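Local atomic coordinates of S-adenosylmethionine:2-demethylmenaquinone methyltransferase (Geobacillus kaustophilus, PDB entry 2PCN), a protein that is of unsettled function but belongs to the RraA-like family, with a compact mixed alpha/beta fold, assembled as three chains. Residues G92-S97 / I110-V115; D8-E13 / K154-K159; E51-G56 / C81-A86; A35-F40 / G123-V128; L19-Y24 / G106-G111. All coordinates share one frame; numbering follows the deposited sequence.

Interaction 1 of 5, residues G92-S97 / I110-V115; sequences GCIRDS and IGTCPV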
# COMPACT_ATOMS: atom_id res chain seq x y z
N GLY A 92 0.29 0.56 15.64
CA GLY A 92 0.70 1.95 15.67
C GLY A 92 1.71 2.19 14.56
O GLY A 92 1.83 1.37 13.65
N CYS A 93 2.46 3.28 14.64
CA CYS A 93 3.43 3.61 13.60
C CYS A 93 4.90 3.45 13.98
O CYS A 93 5.25 3.31 15.15
CB CYS A 93 3.22 5.05 13.12
SG CYS A 93 1.61 5.36 12.37
N ILE A 94 5.75 3.47 12.96
CA ILE A 94 7.19 3.38 13.16
C ILE A 94 7.82 4.48 12.31
O ILE A 94 7.11 5.18 11.57
CB ILE A 94 7.76 2.02 12.66
CG1 ILE A 94 7.63 1.92 11.14
CG2 ILE A 94 7.04 0.87 13.34
CD1 ILE A 94 8.43 0.79 10.53
N ARG A 95 9.13 4.65 12.43
CA ARG A 95 9.85 5.61 11.62
C ARG A 95 11.18 4.96 11.25
O ARG A 95 11.45 3.84 11.69
CB ARG A 95 10.05 6.94 12.36
CG ARG A 95 10.93 6.91 13.59
CD ARG A 95 10.99 8.32 14.18
NE ARG A 95 12.09 8.50 15.12
CZ ARG A 95 12.47 9.68 15.61
NH1 ARG A 95 11.82 10.78 15.25
NH2 ARG A 95 13.50 9.76 16.43
N ASP A 96 11.99 5.64 10.45
CA ASP A 96 13.26 5.10 9.98
C ASP A 96 12.95 3.83 9.18
O ASP A 96 13.71 2.86 9.21
CB ASP A 96 14.21 4.75 11.13
CG ASP A 96 14.56 5.95 11.99
OD1 ASP A 96 14.80 7.04 11.42
OD2 ASP A 96 14.61 5.81 13.22
N SER A 97 11.82 3.84 8.48
CA SER A 97 11.39 2.69 7.69
C SER A 97 12.41 2.32 6.62
O SER A 97 12.57 1.16 6.28
CB SER A 97 10.02 2.95 7.04
OG SER A 97 10.06 4.04 6.13
N ILE A 110 1.01 -0.22 11.18
CA ILE A 110 -0.05 0.28 10.31
C ILE A 110 0.35 1.51 9.51
O ILE A 110 -0.41 1.96 8.65
CB ILE A 110 -1.34 0.60 11.10
CG1 ILE A 110 -1.09 1.72 12.11
CG2 ILE A 110 -1.82 -0.66 11.81
CD1 ILE A 110 -2.36 2.25 12.75
N GLY A 111 1.53 2.04 9.78
CA GLY A 111 1.98 3.21 9.04
C GLY A 111 3.27 3.79 9.57
O GLY A 111 3.89 3.23 10.48
N THR A 112 3.69 4.91 8.99
CA THR A 112 4.91 5.58 9.42
C THR A 112 4.57 6.98 9.91
O THR A 112 3.57 7.57 9.49
CB THR A 112 5.93 5.72 8.26
OG1 THR A 112 5.35 6.48 7.20
CG2 THR A 112 6.33 4.34 7.74
N CYS A 113 5.40 7.49 10.80
CA CYS A 113 5.24 8.83 11.37
C CYS A 113 6.63 9.26 11.81
O CYS A 113 7.29 8.56 12.57
CB CYS A 113 4.30 8.79 12.58
SG CYS A 113 4.13 10.40 13.37
N PRO A 114 7.09 10.43 11.33
CA PRO A 114 8.42 10.94 11.68
C PRO A 114 8.59 11.48 13.10
O PRO A 114 9.71 11.63 13.57
CB PRO A 114 8.66 12.02 10.63
CG PRO A 114 7.28 12.60 10.48
CD PRO A 114 6.40 11.36 10.41
N VAL A 115 7.48 11.75 13.78
CA VAL A 115 7.53 12.30 15.13
C VAL A 115 7.85 11.26 16.21
O VAL A 115 7.22 10.20 16.28
CB VAL A 115 6.20 12.99 15.51
CG1 VAL A 115 6.31 13.60 16.90
CG2 VAL A 115 5.86 14.06 14.48

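Interaction 2 of 5, residues D8-E13 / K154-K159; sequences DQFLDE and KDLLAK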
# COMPACT_ATOMS: atom_id res chain seq x y z
N ASP A 8 -4.87 -23.90 7.35
CA ASP A 8 -5.42 -25.14 6.81
C ASP A 8 -5.35 -26.29 7.81
O ASP A 8 -6.28 -27.08 7.92
CB ASP A 8 -4.69 -25.56 5.53
CG ASP A 8 -4.97 -24.62 4.36
OD1 ASP A 8 -5.85 -23.74 4.49
OD2 ASP A 8 -4.31 -24.78 3.31
N GLN A 9 -4.25 -26.35 8.55
CA GLN A 9 -4.05 -27.41 9.54
C GLN A 9 -4.61 -27.16 10.94
O GLN A 9 -5.13 -28.09 11.57
CB GLN A 9 -2.55 -27.71 9.71
CG GLN A 9 -1.86 -28.34 8.52
CD GLN A 9 -0.41 -28.68 8.83
OE1 GLN A 9 -0.13 -29.48 9.72
NE2 GLN A 9 0.51 -28.07 8.10
N PHE A 10 -4.52 -25.93 11.42
CA PHE A 10 -4.95 -25.61 12.78
C PHE A 10 -5.93 -24.45 12.96
O PHE A 10 -5.94 -23.82 14.02
CB PHE A 10 -3.72 -25.30 13.63
CG PHE A 10 -2.61 -26.30 13.49
CD1 PHE A 10 -2.71 -27.56 14.07
CD2 PHE A 10 -1.45 -25.98 12.79
CE1 PHE A 10 -1.67 -28.49 13.95
CE2 PHE A 10 -0.41 -26.89 12.66
CZ PHE A 10 -0.52 -28.15 13.25
N LEU A 11 -6.75 -24.16 11.96
CA LEU A 11 -7.68 -23.03 12.07
C LEU A 11 -8.48 -23.01 13.37
O LEU A 11 -8.69 -21.94 13.95
CB LEU A 11 -8.64 -23.00 10.87
CG LEU A 11 -9.60 -21.81 10.82
CD1 LEU A 11 -8.81 -20.50 10.85
CD2 LEU A 11 -10.44 -21.89 9.55
N ASP A 12 -8.93 -24.17 13.83
CA ASP A 12 -9.73 -24.24 15.06
C ASP A 12 -8.98 -23.80 16.32
O ASP A 12 -9.60 -23.46 17.32
CB ASP A 12 -10.27 -25.66 15.26
CG ASP A 12 -9.17 -26.70 15.40
OD1 ASP A 12 -8.31 -26.54 16.29
OD2 ASP A 12 -9.17 -27.68 14.62
N GLU A 13 -7.65 -23.81 16.26
CA GLU A 13 -6.83 -23.41 17.40
C GLU A 13 -6.18 -22.06 17.15
O GLU A 13 -5.31 -21.63 17.91
CB GLU A 13 -5.72 -24.43 17.65
CG GLU A 13 -6.18 -25.79 18.09
CD GLU A 13 -5.02 -26.75 18.26
OE1 GLU A 13 -4.34 -27.03 17.25
OE2 GLU A 13 -4.79 -27.22 19.39
N LYS A 154 -0.02 -21.87 21.76
CA LYS A 154 1.18 -22.68 21.99
C LYS A 154 1.90 -22.97 20.68
O LYS A 154 1.36 -22.74 19.60
CB LYS A 154 0.81 -23.99 22.70
CG LYS A 154 -0.34 -24.77 22.07
CD LYS A 154 0.05 -25.44 20.77
CE LYS A 154 -1.09 -26.31 20.25
NZ LYS A 154 -2.34 -25.53 20.03
N ASP A 155 3.13 -23.46 20.79
CA ASP A 155 3.92 -23.78 19.60
C ASP A 155 3.23 -24.90 18.84
O ASP A 155 3.20 -26.04 19.29
CB ASP A 155 5.33 -24.21 20.01
CG ASP A 155 6.29 -24.26 18.84
OD1 ASP A 155 5.92 -24.85 17.80
OD2 ASP A 155 7.40 -23.71 18.96
N LEU A 156 2.69 -24.57 17.67
CA LEU A 156 1.98 -25.55 16.84
C LEU A 156 2.92 -26.50 16.10
O LEU A 156 2.47 -27.49 15.53
CB LEU A 156 1.09 -24.83 15.83
CG LEU A 156 -0.09 -24.01 16.37
CD1 LEU A 156 -0.84 -23.38 15.22
CD2 LEU A 156 -1.01 -24.91 17.18
N LEU A 157 4.21 -26.20 16.12
CA LEU A 157 5.19 -27.03 15.43
C LEU A 157 6.07 -27.83 16.38
O LEU A 157 7.12 -28.34 15.99
CB LEU A 157 6.06 -26.15 14.53
CG LEU A 157 5.27 -25.31 13.52
CD1 LEU A 157 6.21 -24.37 12.80
CD2 LEU A 157 4.56 -26.22 12.53
N ALA A 158 5.63 -27.93 17.63
CA ALA A 158 6.36 -28.68 18.65
C ALA A 158 5.37 -29.54 19.41
O ALA A 158 5.74 -30.23 20.36
CB ALA A 158 7.07 -27.72 19.59
N LYS A 159 4.12 -29.50 18.98
CA LYS A 159 3.05 -30.26 19.61
C LYS A 159 2.90 -31.65 19.00
O LYS A 159 3.45 -31.94 17.93
CB LYS A 159 1.72 -29.51 19.48
CG LYS A 159 1.34 -29.18 18.04
CD LYS A 159 -0.06 -28.61 17.94
CE LYS A 159 -1.10 -29.64 18.36
NZ LYS A 159 -2.49 -29.11 18.24

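Interaction 3 of 5, residues E51-G56 / C81-A86; sequences ETVPPG and CERGLA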
# COMPACT_ATOMS: atom_id res chain seq x y z
N GLU A 51 15.09 -4.76 25.17
CA GLU A 51 16.39 -4.96 25.80
C GLU A 51 16.39 -6.13 26.78
O GLU A 51 17.45 -6.55 27.24
CB GLU A 51 16.82 -3.69 26.55
CG GLU A 51 16.79 -2.43 25.71
CD GLU A 51 17.13 -1.19 26.52
OE1 GLU A 51 16.59 -1.04 27.64
OE2 GLU A 51 17.93 -0.36 26.04
N THR A 52 15.21 -6.68 27.08
CA THR A 52 15.12 -7.77 28.04
C THR A 52 14.46 -9.09 27.64
O THR A 52 14.75 -10.12 28.24
CB THR A 52 14.43 -7.28 29.33
OG1 THR A 52 13.11 -6.83 29.01
CG2 THR A 52 15.22 -6.13 29.95
N VAL A 53 13.57 -9.08 26.64
CA VAL A 53 12.92 -10.33 26.25
C VAL A 53 13.89 -11.38 25.69
O VAL A 53 14.94 -11.04 25.15
CB VAL A 53 11.78 -10.09 25.23
CG1 VAL A 53 10.72 -9.19 25.84
CG2 VAL A 53 12.33 -9.48 23.95
N PRO A 54 13.55 -12.67 25.83
CA PRO A 54 14.39 -13.77 25.34
C PRO A 54 14.58 -13.77 23.82
O PRO A 54 13.74 -13.25 23.09
CB PRO A 54 13.63 -15.02 25.80
CG PRO A 54 12.88 -14.55 26.99
CD PRO A 54 12.38 -13.20 26.55
N PRO A 55 15.69 -14.35 23.34
CA PRO A 55 15.95 -14.40 21.90
C PRO A 55 14.83 -15.19 21.22
O PRO A 55 14.29 -16.13 21.81
CB PRO A 55 17.29 -15.14 21.82
CG PRO A 55 17.95 -14.77 23.12
CD PRO A 55 16.82 -14.91 24.10
N GLY A 56 14.47 -14.80 20.00
CA GLY A 56 13.42 -15.49 19.28
C GLY A 56 12.03 -14.94 19.53
O GLY A 56 11.06 -15.32 18.86
N CYS A 81 17.78 -6.68 16.60
CA CYS A 81 18.69 -7.50 15.81
C CYS A 81 19.85 -8.02 16.66
O CYS A 81 20.22 -9.19 16.58
CB CYS A 81 19.26 -6.70 14.64
SG CYS A 81 18.07 -6.35 13.33
N GLU A 82 20.42 -7.13 17.47
CA GLU A 82 21.54 -7.50 18.32
C GLU A 82 21.20 -8.57 19.35
O GLU A 82 22.05 -9.38 19.71
CB GLU A 82 22.08 -6.26 19.05
CG GLU A 82 22.42 -5.11 18.12
CD GLU A 82 22.91 -3.88 18.87
OE1 GLU A 82 22.45 -3.64 20.00
OE2 GLU A 82 23.75 -3.14 18.31
N ARG A 83 19.96 -8.59 19.82
CA ARG A 83 19.57 -9.57 20.83
C ARG A 83 18.85 -10.79 20.24
O ARG A 83 18.30 -11.61 20.97
CB ARG A 83 18.72 -8.90 21.92
CG ARG A 83 19.42 -7.70 22.54
CD ARG A 83 18.76 -7.22 23.83
NE ARG A 83 18.73 -8.26 24.86
CZ ARG A 83 17.67 -9.01 25.13
NH1 ARG A 83 16.54 -8.84 24.46
NH2 ARG A 83 17.75 -9.95 26.07
N GLY A 84 18.87 -10.89 18.91
CA GLY A 84 18.26 -12.02 18.24
C GLY A 84 16.75 -12.21 18.34
O GLY A 84 16.28 -13.34 18.40
N LEU A 85 16.00 -11.12 18.36
CA LEU A 85 14.55 -11.24 18.43
C LEU A 85 14.02 -11.60 17.04
O LEU A 85 14.68 -11.36 16.03
CB LEU A 85 13.93 -9.92 18.91
CG LEU A 85 14.21 -9.53 20.37
CD1 LEU A 85 15.70 -9.38 20.60
CD2 LEU A 85 13.50 -8.22 20.71
N ALA A 86 12.83 -12.20 16.99
CA ALA A 86 12.23 -12.61 15.73
C ALA A 86 11.62 -11.42 14.99
O ALA A 86 11.76 -11.30 13.77
CB ALA A 86 11.15 -13.67 15.98
O HOH W 1 17.20 -11.73 23.59

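Interaction 4 of 5, residues A35-F40 / G123-V128; sequences ATVDVF and GARDVV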
# COMPACT_ATOMS: atom_id res chain seq x y z
N ALA A 35 5.55 -11.54 23.45
CA ALA A 35 5.89 -10.74 24.62
C ALA A 35 5.01 -9.52 24.34
O ALA A 35 4.96 -9.06 23.19
CB ALA A 35 7.36 -10.34 24.60
N THR A 36 4.32 -9.00 25.35
CA THR A 36 3.42 -7.87 25.13
C THR A 36 3.78 -6.55 25.80
O THR A 36 4.41 -6.51 26.86
CB THR A 36 1.98 -8.21 25.58
OG1 THR A 36 1.96 -8.41 27.00
CG2 THR A 36 1.47 -9.47 24.89
N VAL A 37 3.35 -5.47 25.16
CA VAL A 37 3.54 -4.12 25.67
C VAL A 37 2.30 -3.33 25.29
O VAL A 37 1.88 -3.33 24.13
CB VAL A 37 4.77 -3.43 25.04
CG1 VAL A 37 4.93 -2.03 25.63
CG2 VAL A 37 6.02 -4.24 25.28
N ASP A 38 1.71 -2.65 26.27
CA ASP A 38 0.51 -1.85 26.04
C ASP A 38 0.86 -0.40 26.36
O ASP A 38 1.14 -0.06 27.51
CB ASP A 38 -0.61 -2.36 26.95
CG ASP A 38 -1.96 -1.75 26.61
OD1 ASP A 38 -2.32 -1.69 25.42
OD2 ASP A 38 -2.68 -1.35 27.55
N VAL A 39 0.85 0.45 25.34
CA VAL A 39 1.20 1.86 25.51
C VAL A 39 0.33 2.79 24.68
O VAL A 39 -0.51 2.34 23.90
CB VAL A 39 2.67 2.12 25.09
CG1 VAL A 39 3.61 1.25 25.91
CG2 VAL A 39 2.84 1.83 23.60
N PHE A 40 0.54 4.09 24.86
CA PHE A 40 -0.18 5.10 24.12
C PHE A 40 0.75 6.27 23.84
O PHE A 40 0.98 7.13 24.70
CB PHE A 40 -1.41 5.59 24.89
CG PHE A 40 -2.24 6.58 24.14
CD1 PHE A 40 -2.79 6.26 22.91
CD2 PHE A 40 -2.46 7.86 24.65
CE1 PHE A 40 -3.54 7.19 22.19
CE2 PHE A 40 -3.21 8.79 23.95
CZ PHE A 40 -3.75 8.46 22.71
N GLY A 123 2.25 3.07 30.55
CA GLY A 123 1.88 1.84 29.86
C GLY A 123 2.23 0.63 30.71
O GLY A 123 2.61 0.77 31.87
N ALA A 124 2.11 -0.56 30.14
CA ALA A 124 2.42 -1.78 30.88
C ALA A 124 2.91 -2.91 30.00
O ALA A 124 2.53 -3.02 28.84
CB ALA A 124 1.19 -2.23 31.67
N ARG A 125 3.76 -3.76 30.56
CA ARG A 125 4.29 -4.91 29.84
C ARG A 125 3.61 -6.17 30.39
O ARG A 125 3.03 -6.16 31.47
CB ARG A 125 5.81 -5.04 30.05
CG ARG A 125 6.65 -3.95 29.40
CD ARG A 125 8.12 -4.14 29.73
NE ARG A 125 8.61 -5.46 29.33
CZ ARG A 125 9.81 -5.94 29.63
NH1 ARG A 125 10.67 -5.21 30.33
NH2 ARG A 125 10.16 -7.16 29.23
N ASP A 126 3.68 -7.24 29.61
CA ASP A 126 3.13 -8.54 29.99
C ASP A 126 1.65 -8.59 30.34
O ASP A 126 1.23 -9.38 31.18
CB ASP A 126 3.94 -9.10 31.16
CG ASP A 126 5.44 -9.04 30.93
OD1 ASP A 126 5.89 -9.46 29.84
OD2 ASP A 126 6.17 -8.57 31.82
N VAL A 127 0.85 -7.73 29.70
CA VAL A 127 -0.59 -7.73 29.93
C VAL A 127 -1.25 -8.29 28.67
O VAL A 127 -0.60 -8.42 27.63
CB VAL A 127 -1.14 -6.30 30.18
CG1 VAL A 127 -0.56 -5.74 31.48
CG2 VAL A 127 -0.80 -5.39 29.01
N VAL A 128 -2.53 -8.63 28.77
CA VAL A 128 -3.25 -9.15 27.62
C VAL A 128 -3.66 -7.98 26.74
O VAL A 128 -4.23 -7.00 27.21
CB VAL A 128 -4.51 -9.92 28.05
CG1 VAL A 128 -5.28 -10.39 26.83
CG2 VAL A 128 -4.12 -11.11 28.92
O HOH W 2 7.12 -6.98 27.43
O HOH W 3 4.84 -10.50 27.76
O HOH W 4 -4.25 -4.04 27.82

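Interaction 5 of 5, residues L19-Y24 / G106-G111; sequences LPFQSY and GVMAIG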
# COMPACT_ATOMS: atom_id res chain seq x y z
N LEU A 19 -6.69 -6.96 11.30
CA LEU A 19 -6.02 -5.72 10.93
C LEU A 19 -4.87 -6.01 9.96
O LEU A 19 -3.96 -6.77 10.27
CB LEU A 19 -5.47 -5.04 12.19
CG LEU A 19 -4.64 -3.76 12.02
CD1 LEU A 19 -5.51 -2.65 11.43
CD2 LEU A 19 -4.08 -3.34 13.37
N PRO A 20 -4.93 -5.42 8.76
CA PRO A 20 -3.87 -5.64 7.77
C PRO A 20 -2.67 -4.77 8.13
O PRO A 20 -2.83 -3.58 8.42
CB PRO A 20 -4.53 -5.20 6.46
CG PRO A 20 -5.41 -4.08 6.90
CD PRO A 20 -6.03 -4.63 8.17
N PHE A 21 -1.49 -5.36 8.13
CA PHE A 21 -0.27 -4.62 8.47
C PHE A 21 0.58 -4.36 7.25
O PHE A 21 0.49 -5.06 6.24
CB PHE A 21 0.58 -5.42 9.45
CG PHE A 21 0.01 -5.52 10.83
CD1 PHE A 21 0.13 -4.45 11.72
CD2 PHE A 21 -0.62 -6.68 11.26
CE1 PHE A 21 -0.36 -4.55 13.02
CE2 PHE A 21 -1.12 -6.78 12.56
CZ PHE A 21 -0.98 -5.71 13.44
N GLN A 22 1.42 -3.33 7.35
CA GLN A 22 2.37 -3.02 6.29
C GLN A 22 3.63 -3.70 6.82
O GLN A 22 3.88 -3.66 8.02
CB GLN A 22 2.61 -1.51 6.18
CG GLN A 22 1.37 -0.69 5.88
CD GLN A 22 0.64 -1.17 4.64
OE1 GLN A 22 1.24 -1.31 3.58
NE2 GLN A 22 -0.65 -1.42 4.77
N SER A 23 4.40 -4.33 5.94
CA SER A 23 5.63 -5.01 6.36
C SER A 23 6.81 -4.09 6.07
O SER A 23 7.02 -3.69 4.93
CB SER A 23 5.79 -6.33 5.60
OG SER A 23 6.87 -7.08 6.12
N TYR A 24 7.59 -3.78 7.11
CA TYR A 24 8.72 -2.87 6.97
C TYR A 24 10.12 -3.46 7.14
O TYR A 24 11.10 -2.86 6.71
CB TYR A 24 8.57 -1.72 7.97
CG TYR A 24 7.37 -0.84 7.75
CD1 TYR A 24 7.33 0.07 6.69
CD2 TYR A 24 6.26 -0.93 8.59
CE1 TYR A 24 6.22 0.88 6.48
CE2 TYR A 24 5.14 -0.12 8.38
CZ TYR A 24 5.13 0.78 7.33
OH TYR A 24 4.02 1.57 7.12
N GLY A 106 11.67 -9.00 11.42
CA GLY A 106 10.32 -8.69 10.98
C GLY A 106 9.77 -7.47 11.69
O GLY A 106 9.96 -7.32 12.90
N VAL A 107 9.12 -6.59 10.94
CA VAL A 107 8.52 -5.40 11.53
C VAL A 107 7.22 -5.08 10.79
O VAL A 107 7.25 -4.76 9.60
CB VAL A 107 9.43 -4.15 11.44
CG1 VAL A 107 8.71 -2.94 12.03
CG2 VAL A 107 10.74 -4.39 12.18
N MET A 108 6.10 -5.20 11.49
CA MET A 108 4.80 -4.89 10.92
C MET A 108 4.17 -3.77 11.73
O MET A 108 4.22 -3.77 12.96
CB MET A 108 3.87 -6.12 10.96
CG MET A 108 4.32 -7.27 10.08
SD MET A 108 3.10 -8.60 10.12
CE MET A 108 3.17 -9.18 8.42
N ALA A 109 3.56 -2.81 11.02
CA ALA A 109 2.92 -1.67 11.66
C ALA A 109 1.84 -1.16 10.72
O ALA A 109 1.75 -1.61 9.58
CB ALA A 109 3.95 -0.58 11.93
N ILE A 110 1.01 -0.22 11.18
CA ILE A 110 -0.05 0.28 10.31
C ILE A 110 0.35 1.51 9.51
O ILE A 110 -0.41 1.96 8.65
CB ILE A 110 -1.34 0.60 11.10
CG1 ILE A 110 -1.09 1.72 12.11
CG2 ILE A 110 -1.82 -0.66 11.81
CD1 ILE A 110 -2.36 2.25 12.75
N GLY A 111 1.53 2.04 9.78
CA GLY A 111 1.98 3.21 9.04
C GLY A 111 3.27 3.79 9.57
O GLY A 111 3.89 3.23 10.48
O HOH W 5 8.75 -7.26 8.04

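Interaction 1 of 5, residues G92-S97 / I110-V115
Arg95 meets the backbone of Cys113 and Pro114 atom by atom. Its CB already lies 3.2 Å from Cys113 O. With chi1 at 66° CG sits between the backbone N and the carbonyl carbon, and the chain beyond it is extended as far as NE. CD passes Pro114 O at 3.6 Å, and NH1 donates a 2.8 Å hydrogen bond to that same Pro114 O. That oxygen is only 2° out of the guanidinium plane, so it is met at the edge of the group. NH2 is taken up by a salt bridge to Asp8 of the second subunit, and a bound acetate ion lies about 4 Å from the side chain.

Backbone bonds tie the rest together in parallel register: Ile94 N to Gly111 O at 3.1 Å, and Cys113 N to Ile94 O at 3.0 Å. Beside them Cys93 CB rests against Cys113 CB at 3.9 Å. Thr112 OG1 is hydrogen-bonded to the backbone O of Asp147 of the second subunit.

Strand 93-94 is the middle of a small three-strand parallel sheet, between 70-72 and the outer strand 111-112. The chain turns a corner at Gly92 and at Ile110, where strands 87-90 and 106-109 of the larger sheet give way to it.

Interaction 2 of 5, residues D8-E13 / K154-K159
The Phe10 ring is held between two methylene carbons, with Leu156 CB 4.0 Å above one face and Gln9 CB 3.7 Å above the opposite one, both offset toward the rim. Leu156 CD1 lies near the CB end of the ring, 3.6 Å from Phe10 CD2 and close to Phe10 CB, as the two side chains slide past each other in opposite directions. Farther out, Phe10 CZ approaches the carbonyl Leu156 O at 3.8 Å. The second flat group, the Glu13 carboxylate, is met by two ammonium groups. Lys159 reaches it tip to tip, with NZ 3.0 Å from Glu13 OE1 and a longer approach to OE2. Lys154 crosses Glu13 at about a right angle, and its NZ stands 3.0 Å from Glu13 OE2. As hydrogen bonds all these approaches are weak, and Lys159 is poorly ordered, so the attraction is better read as charge pairing at the surface than as a rigid lock. Two positive charges around one carboxylate would be expected to favour its ionised form.

The loop that carries Leu156 is shaped from within. Leu157 N donates to Asp155 OD1 at 2.8 Å, while Leu156 N is bonded to the hydroxyl of Tyr143. The helix that begins at residue 3, with the 3-10 turn of residues 11-13 after it, thus meets the C-terminal loop after strand 148-152 through an apolar pair flanked by a salt-bridge network, the loop containing an Asx turn at Asp155 and a type I beta turn from Asp155 to Ala158.

Interaction 3 of 5, residues E51-G56 / C81-A86
Val53 O is the polar centre of the contact and receives Arg83 NH1 in a 2.8 Å hydrogen bond, in the carbonyl plane and on a lone pair. Arg83 NH2 adds a weak bond to the same Val53 O at 3.2 Å, and a water donates to it as well. That water also donates to Arg83 O, so it ties the arginine backbone to the oxygen its own side chain grips. While Val53 O lies at the edge of the guanidinium, Glu51 O stands 3.1 Å above one face, over its centre, and Thr52 N lies over the same face nearer the rim. A bend at chi3, 60°, takes NE out of the extended line of the side chain. NH1 has a further bond to Leu50 O. With Leu50 O and Glu51 O at the helix end and Val53 O just after it, the positive charge probably helps offset the negative end of helix 44-52.

Beside this polar group the side chains of Val53 and Leu85 cross at about a right angle, Val53 CG2 3.7 Å from Leu85 CD2. Farther along, Gly56 N donates to Gly84 O at 2.8 Å, and Gly56 O packs on Ala86 CB.

Behind Arg83 is the helix end that presents it. Gly84, at positive phi, is the C-prime residue of a Schellman motif closing helix 74-82. Both segments are helix-to-strand turns: one leads from helix 44-52 to strand 58-62, the other from helix 74-82 to strand 87-90, and those two strands run side by side in parallel.

Interaction 4 of 5, residues A35-F40 / G123-V128
Thr36 brings its side chain up against Val127 O, with OG1 giving a 2.6 Å hydrogen bond to Val127 O in the carbonyl plane and on a lone pair. CB and CG2 crowd the same oxygen, at 3.3 Å for Thr36 CB. Chi1 of 65° sets OG1 between the backbone N and the carbonyl carbon of its own residue. Two residues on, Asp38 CB rests on the CG2 methyl of the same Val127 at 3.7 Å.

The backbones form a short antiparallel ladder that adds strand 124-125 to strand 30-38 of the large mixed sheet. Asp38 and Ala124 form the hydrogen-bonded pair: Asp38 N donates to Ala124 O at 2.7 Å, and Ala124 N returns a bond to Asp38 O. Val37 and Arg125 are the non-hydrogen-bonded pair, and their side chains cross obliquely, with Val37 CG2 4.2 Å from Arg125 CG. Beyond it the ladder closes with Asp126 N to Thr36 O at 2.9 Å, the donor lying 44° out of the carbonyl plane.

Waters extend the pairing. One donates to Thr36 O and accepts from Arg125 NE, lying in the guanidinium plane, while Arg125 NH2 is bonded to Thr52. Another accepts from Thr36 N and donates to Asp126 OD1. Asp38 forms a salt bridge through OD1 to Lys64, and its OD2 receives a weak bond from a third water, which also donates to Val128 O.

Interaction 5 of 5, residues L19-Y24 / G106-G111
Phe21 and Met108 meet at their roots, CB against CB at 3.7 Å, and their side chains cross at about a right angle. The sulfur approaches the ring obliquely, with Met108 SD 5.1 Å from the centroid of Phe21 and 45° off the ring normal, a Met-aromatic contact. Chi1 of -71° places Phe21 CG beside the backbone N, and the ring turns its edge to the backbone of Ala109, CD1 lying 3.8 Å from Ala109 C. Next to it Leu19 CD2 touches Ile110 CG2 at 3.8 Å. Val149 of strand 148-152 packs against both Phe21 and Met108.

A second aromatic ring, Tyr24, meets the Ala109 side chain. It presents its edge, CE2 standing 3.8 Å from Ala109 CB, and Tyr24 OH reaches 3.2 Å from Gly111 CA.

These side chains hang on a short antiparallel pairing that adds strand 22-23 to strand 106-109 of the mixed sheet. Gln22 and Ala109 are the hydrogen-bonded pair, with Gln22 N donating to Ala109 O and Ala109 N to Gln22 O. Ser23 and Met108 are the non-hydrogen-bonded pair that follows, and Tyr24 N then donates to Val107 O at 2.7 Å. On the other side of strand 106-109 runs strand 87-90, bonded in parallel.

At the polar edge a water links Ser23 OG to Val107 N, accepting from Val107 N at 3.0 Å.

Interactions 1 and 5 form one continuous region: they share Ile110 and Gly111, their centres are 10 Å apart, and Ile94 CD1 packs on Tyr24 CD2 at 3.4 Å. Interactions 3 and 4 meet where Arg125 NH2 comes within 3.0 Å of Thr52 OG1, a probable hydrogen bond. Interaction 3 also reaches interaction 5, through Ala86 O and Gly106 N. Interaction 2 stands apart, its centre 32 Å from that of interaction 1 on the opposite side of the chain's centre. Across the subunit interface, however, segment 92-97 of interaction 1 meets segment 8-13 of the second subunit.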